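Long-range contact in yeast Cdc13 OB4 (Candida glabrata, PDB 3RMH), which is the dimer-forming OB4 domain of a longer telomere protein that probably binds DNA: residues B[26-37]-B[95-106]. The protein carries 2 engineered substitutions. Sequence-based numbering, arbitrary orientation.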
loop_
_atom_site.group_PDB
_atom_site.type_symbol
_atom_site.label_atom_id
_atom_site.label_comp_id
_atom_site.label_asym_id
_atom_site.label_seq_id
_atom_site.Cartn_x
_atom_site.Cartn_y
_atom_site.Cartn_z
ATOM N N THR B 26 14.841 -10.362 -5.045
ATOM C CA THR B 26 16.183 -10.158 -5.540
ATOM C C THR B 26 17.087 -10.042 -4.329
ATOM O O THR B 26 16.629 -9.777 -3.204
ATOM C CB THR B 26 16.324 -8.892 -6.434
ATOM O OG1 THR B 26 16.187 -7.696 -5.640
ATOM C CG2 THR B 26 15.295 -8.902 -7.557
ATOM N N PRO B 27 18.368 -10.244 -4.567
ATOM C CA PRO B 27 19.380 -10.137 -3.533
ATOM C C PRO B 27 20.101 -8.818 -3.731
ATOM O O PRO B 27 21.328 -8.777 -3.807
ATOM C CB PRO B 27 20.348 -11.281 -3.645
ATOM N N LYS B 28 19.324 -7.741 -3.821
ATOM C CA LYS B 28 19.878 -6.420 -4.056
ATOM C C LYS B 28 19.349 -5.402 -3.053
ATOM O O LYS B 28 18.245 -5.539 -2.523
ATOM C CB LYS B 28 19.571 -5.942 -5.483
ATOM C CG LYS B 28 20.373 -6.637 -6.579
ATOM C CD LYS B 28 19.876 -6.234 -7.958
ATOM C CE LYS B 28 20.742 -6.830 -9.071
ATOM N NZ LYS B 28 20.647 -8.320 -9.149
ATOM N N ILE B 29 20.163 -4.389 -2.806
ATOM C CA ILE B 29 19.775 -3.260 -1.987
ATOM C C ILE B 29 19.779 -2.079 -2.927
ATOM O O ILE B 29 20.764 -1.851 -3.639
ATOM C CB ILE B 29 20.784 -3.037 -0.853
ATOM C CG1 ILE B 29 20.704 -4.203 0.134
ATOM C CG2 ILE B 29 20.502 -1.718 -0.127
ATOM C CD1 ILE B 29 21.946 -4.329 1.013
ATOM N N TYR B 30 18.667 -1.353 -2.946
ATOM C CA TYR B 30 18.484 -0.258 -3.880
ATOM C C TYR B 30 18.611 1.045 -3.128
ATOM O O TYR B 30 17.926 1.267 -2.125
ATOM C CB TYR B 30 17.103 -0.351 -4.521
ATOM C CG TYR B 30 16.902 -1.670 -5.224
ATOM C CD1 TYR B 30 16.525 -2.804 -4.513
ATOM C CD2 TYR B 30 17.110 -1.789 -6.591
ATOM C CE1 TYR B 30 16.353 -4.024 -5.147
ATOM C CE2 TYR B 30 16.929 -3.011 -7.236
ATOM C CZ TYR B 30 16.556 -4.118 -6.502
ATOM O OH TYR B 30 16.376 -5.327 -7.134
ATOM N N VAL B 31 19.491 1.906 -3.617
ATOM C CA VAL B 31 19.684 3.192 -2.987
ATOM C C VAL B 31 18.715 4.157 -3.642
ATOM O O VAL B 31 18.727 4.332 -4.859
ATOM C CB VAL B 31 21.129 3.672 -3.154
ATOM C CG1 VAL B 31 21.321 5.029 -2.469
ATOM C CG2 VAL B 31 22.099 2.630 -2.596
ATOM N N LEU B 32 17.872 4.786 -2.834
ATOM C CA LEU B 32 16.877 5.698 -3.357
ATOM C C LEU B 32 17.060 7.081 -2.759
ATOM O O LEU B 32 17.307 7.206 -1.564
ATOM C CB LEU B 32 15.482 5.214 -2.972
ATOM C CG LEU B 32 15.117 3.796 -3.394
ATOM C CD1 LEU B 32 13.735 3.473 -2.882
ATOM C CD2 LEU B 32 15.190 3.678 -4.911
ATOM N N ASN B 33 16.960 8.104 -3.599
ATOM C CA ASN B 33 16.812 9.476 -3.128
ATOM C C ASN B 33 15.422 9.943 -3.504
ATOM O O ASN B 33 15.154 10.247 -4.669
ATOM C CB ASN B 33 17.900 10.386 -3.728
ATOM C CG ASN B 33 19.269 10.081 -3.167
ATOM O OD1 ASN B 33 19.590 10.472 -2.041
ATOM N ND2 ASN B 33 20.080 9.361 -3.937
ATOM N N VAL B 34 14.522 9.966 -2.524
ATOM C CA VAL B 34 13.107 10.060 -2.829
ATOM C C VAL B 34 12.376 10.964 -1.868
ATOM O O VAL B 34 12.881 11.249 -0.784
ATOM C CB VAL B 34 12.458 8.657 -2.819
ATOM C CG1 VAL B 34 12.919 7.878 -4.030
ATOM C CG2 VAL B 34 12.823 7.907 -1.535
ATOM N N TYR B 35 11.190 11.411 -2.271
ATOM C CA TYR B 35 10.357 12.258 -1.421
ATOM C C TYR B 35 9.481 11.419 -0.538
ATOM O O TYR B 35 8.785 10.538 -1.033
ATOM C CB TYR B 35 9.453 13.142 -2.267
ATOM C CG TYR B 35 10.213 14.181 -3.038
ATOM C CD1 TYR B 35 10.478 15.422 -2.479
ATOM C CD2 TYR B 35 10.680 13.919 -4.313
ATOM C CE1 TYR B 35 11.180 16.388 -3.178
ATOM C CE2 TYR B 35 11.392 14.881 -5.022
ATOM C CZ TYR B 35 11.632 16.111 -4.447
ATOM O OH TYR B 35 12.333 17.069 -5.148
ATOM N N ILE B 36 9.485 11.702 0.758
ATOM C CA ILE B 36 8.530 11.047 1.665
ATOM C C ILE B 36 7.232 11.822 1.594
ATOM O O ILE B 36 7.208 13.009 1.897
ATOM C CB ILE B 36 9.054 11.057 3.117
ATOM C CG1 ILE B 36 10.317 10.189 3.223
ATOM C CG2 ILE B 36 7.944 10.627 4.079
ATOM C CD1 ILE B 36 11.012 10.218 4.560
ATOM N N ILE B 37 6.140 11.176 1.197
ATOM C CA ILE B 37 4.880 11.912 1.064
ATOM C C ILE B 37 3.803 11.530 2.068
ATOM O O ILE B 37 2.811 12.223 2.201
ATOM C CB ILE B 37 4.297 11.788 -0.339
ATOM C CG1 ILE B 37 4.130 10.308 -0.702
ATOM C CG2 ILE B 37 5.188 12.524 -1.332
ATOM C CD1 ILE B 37 3.375 10.090 -1.981
ATOM N N LEU B 95 10.158 15.743 7.729
ATOM C CA LEU B 95 10.594 14.930 6.591
ATOM C C LEU B 95 9.637 14.977 5.379
ATOM O O LEU B 95 10.005 14.571 4.274
ATOM C CB LEU B 95 10.811 13.485 7.048
ATOM C CG LEU B 95 11.640 13.347 8.336
ATOM C CD1 LEU B 95 11.728 11.878 8.803
ATOM C CD2 LEU B 95 13.026 13.970 8.188
ATOM N N LEU B 96 8.426 15.494 5.577
ATOM C CA LEU B 96 7.388 15.383 4.548
ATOM C C LEU B 96 7.692 16.275 3.348
ATOM O O LEU B 96 8.137 17.413 3.503
ATOM C CB LEU B 96 6.013 15.753 5.115
ATOM C CG LEU B 96 5.455 14.890 6.247
ATOM C CD1 LEU B 96 4.171 15.509 6.788
ATOM C CD2 LEU B 96 5.221 13.447 5.791
ATOM N N ASN B 97 7.431 15.749 2.155
ATOM C CA ASN B 97 7.597 16.504 0.920
ATOM C C ASN B 97 9.005 17.049 0.715
ATOM O O ASN B 97 9.193 18.081 0.072
ATOM C CB ASN B 97 6.555 17.621 0.855
ATOM C CG ASN B 97 5.145 17.093 1.005
ATOM O OD1 ASN B 97 4.792 16.054 0.435
ATOM N ND2 ASN B 97 4.335 17.785 1.793
ATOM N N GLU B 98 9.989 16.352 1.287
ATOM C CA GLU B 98 11.403 16.621 1.069
ATOM C C GLU B 98 12.086 15.306 0.723
ATOM O O GLU B 98 11.570 14.242 1.061
ATOM C CB GLU B 98 12.042 17.198 2.332
ATOM C CG GLU B 98 11.361 18.470 2.870
ATOM C CD GLU B 98 11.556 19.690 1.978
ATOM O OE1 GLU B 98 12.386 19.641 1.047
ATOM O OE2 GLU B 98 10.871 20.705 2.212
ATOM N N THR B 99 13.252 15.369 0.088
ATOM C CA THR B 99 13.987 14.139 -0.252
ATOM C C THR B 99 14.806 13.598 0.909
ATOM O O THR B 99 15.432 14.361 1.637
ATOM C CB THR B 99 14.965 14.342 -1.428
ATOM O OG1 THR B 99 15.934 15.339 -1.080
ATOM C CG2 THR B 99 14.230 14.777 -2.677
ATOM N N SER B 100 14.822 12.271 1.051
ATOM C CA SER B 100 15.701 11.583 1.979
ATOM C C SER B 100 16.349 10.452 1.198
ATOM O O SER B 100 15.791 9.969 0.217
ATOM C CB SER B 100 14.910 10.992 3.160
ATOM O OG SER B 100 14.404 12.009 4.008
ATOM N N ARG B 101 17.530 10.033 1.620
ATOM C CA ARG B 101 18.167 8.885 0.994
ATOM C C ARG B 101 17.872 7.665 1.836
ATOM O O ARG B 101 18.116 7.666 3.045
ATOM C CB ARG B 101 19.674 9.099 0.891
ATOM C CG ARG B 101 20.432 7.917 0.272
ATOM C CD ARG B 101 21.882 8.305 -0.007
ATOM N NE ARG B 101 22.717 7.167 -0.392
ATOM C CZ ARG B 101 23.191 6.261 0.459
ATOM N NH1 ARG B 101 22.905 6.341 1.752
ATOM N NH2 ARG B 101 23.950 5.266 0.016
ATOM N N LEU B 102 17.327 6.630 1.194
ATOM C CA LEU B 102 16.996 5.386 1.866
ATOM C C LEU B 102 17.683 4.256 1.116
ATOM O O LEU B 102 17.942 4.362 -0.085
ATOM C CB LEU B 102 15.493 5.132 1.808
ATOM C CG LEU B 102 14.589 6.167 2.467
ATOM C CD1 LEU B 102 13.145 5.860 2.128
ATOM C CD2 LEU B 102 14.819 6.149 3.958
ATOM N N ARG B 103 17.965 3.179 1.826
ATOM C CA ARG B 103 18.492 1.989 1.195
ATOM C C ARG B 103 17.487 0.903 1.520
ATOM O O ARG B 103 17.260 0.611 2.694
ATOM C CB ARG B 103 19.863 1.639 1.766
ATOM C CG ARG B 103 20.949 2.628 1.362
ATOM C CD ARG B 103 22.344 2.163 1.809
ATOM N NE ARG B 103 22.496 2.179 3.262
ATOM C CZ ARG B 103 22.842 1.123 3.994
ATOM N NH1 ARG B 103 23.080 -0.047 3.413
ATOM N NH2 ARG B 103 22.956 1.236 5.309
ATOM N N VAL B 104 16.870 0.325 0.491
ATOM C CA VAL B 104 15.756 -0.591 0.718
ATOM C C VAL B 104 15.999 -1.971 0.089
ATOM O O VAL B 104 16.808 -2.112 -0.822
ATOM C CB VAL B 104 14.411 -0.003 0.219
ATOM C CG1 VAL B 104 14.130 1.349 0.895
ATOM C CG2 VAL B 104 14.408 0.165 -1.297
ATOM N N PHE B 105 15.285 -2.974 0.596
ATOM C CA PHE B 105 15.352 -4.327 0.064
ATOM C C PHE B 105 13.979 -4.990 0.194
ATOM O O PHE B 105 13.122 -4.519 0.952
ATOM C CB PHE B 105 16.450 -5.144 0.779
ATOM C CG PHE B 105 16.102 -5.519 2.194
ATOM C CD1 PHE B 105 15.742 -6.824 2.512
ATOM C CD2 PHE B 105 16.094 -4.568 3.193
ATOM C CE1 PHE B 105 15.404 -7.163 3.813
ATOM C CE2 PHE B 105 15.748 -4.902 4.491
ATOM C CZ PHE B 105 15.413 -6.191 4.803
ATOM N N GLN B 106 13.765 -6.063 -0.560
ATOM C CA GLN B 106 12.517 -6.829 -0.484
ATOM C C GLN B 106 12.527 -7.778 0.693
ATOM O O GLN B 106 13.365 -8.689 0.781
ATOM C CB GLN B 106 12.280 -7.657 -1.744
ATOM C CG GLN B 106 12.031 -6.869 -3.005
ATOM C CD GLN B 106 12.427 -7.648 -4.234
ATOM O OE1 GLN B 106 13.563 -8.098 -4.347
ATOM N NE2 GLN B 106 11.494 -7.820 -5.157
HETATM O O HOH W 1 15.726 -6.977 -2.327
HETATM O O HOH W 2 15.351 -10.383 -0.218
HETATM O O HOH W 3 2.560 14.760 0.356
#
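Leu32 and Leu102 pair through their backbones, both side chains on one face, in the antiparallel β-strand pairing 28-37/99-106, which joins two long neighbouring strands of the OB-fold sheet. Six backbone bonds, from Tyr30 with Val104 to Val34 with Ser100, hold the strands together. On the face of Leu32 and Leu102 the knobs are staggered: the Leu32 CD1 methyl meets Val104 CG2 at 3.7 Å, the two side chains crossing at about a right angle, while Val34 CG2 reaches Leu102 CD1 at 4.2 Å. Trp117 of strand 115-119 touches Val104 and meets the ring of Tyr30. Further along, Ile36 CD1 packs against Leu95 CB and Ser100 OG; Leu95 and Ser100 in turn touch helix 124-134. Ile37 packs on Ile114 of the second subunit.

The other face mixes Val31 with Arg103, Asn33, Arg101, Tyr35 and Thr99. With CG anti to the backbone N (chi1 179°), the extended Arg101 chain runs past Asn33 OD1 and lays its NE 3.3 Å from Val31 CG1; Arg103 turns its own guanidinium to Glu121. Thr99 CG2 sits over one face of the Tyr35 ring, a CH-π contact 3.5 Å from the centroid, and Asn97 C lies at the ring's edge.

At the far end Gln106 OE1 receives two donors from opposite faces of its amide plane: Thr26 N at 2.7 Å, nearly straight at 171°, and Thr26 OG1 at 3.0 Å.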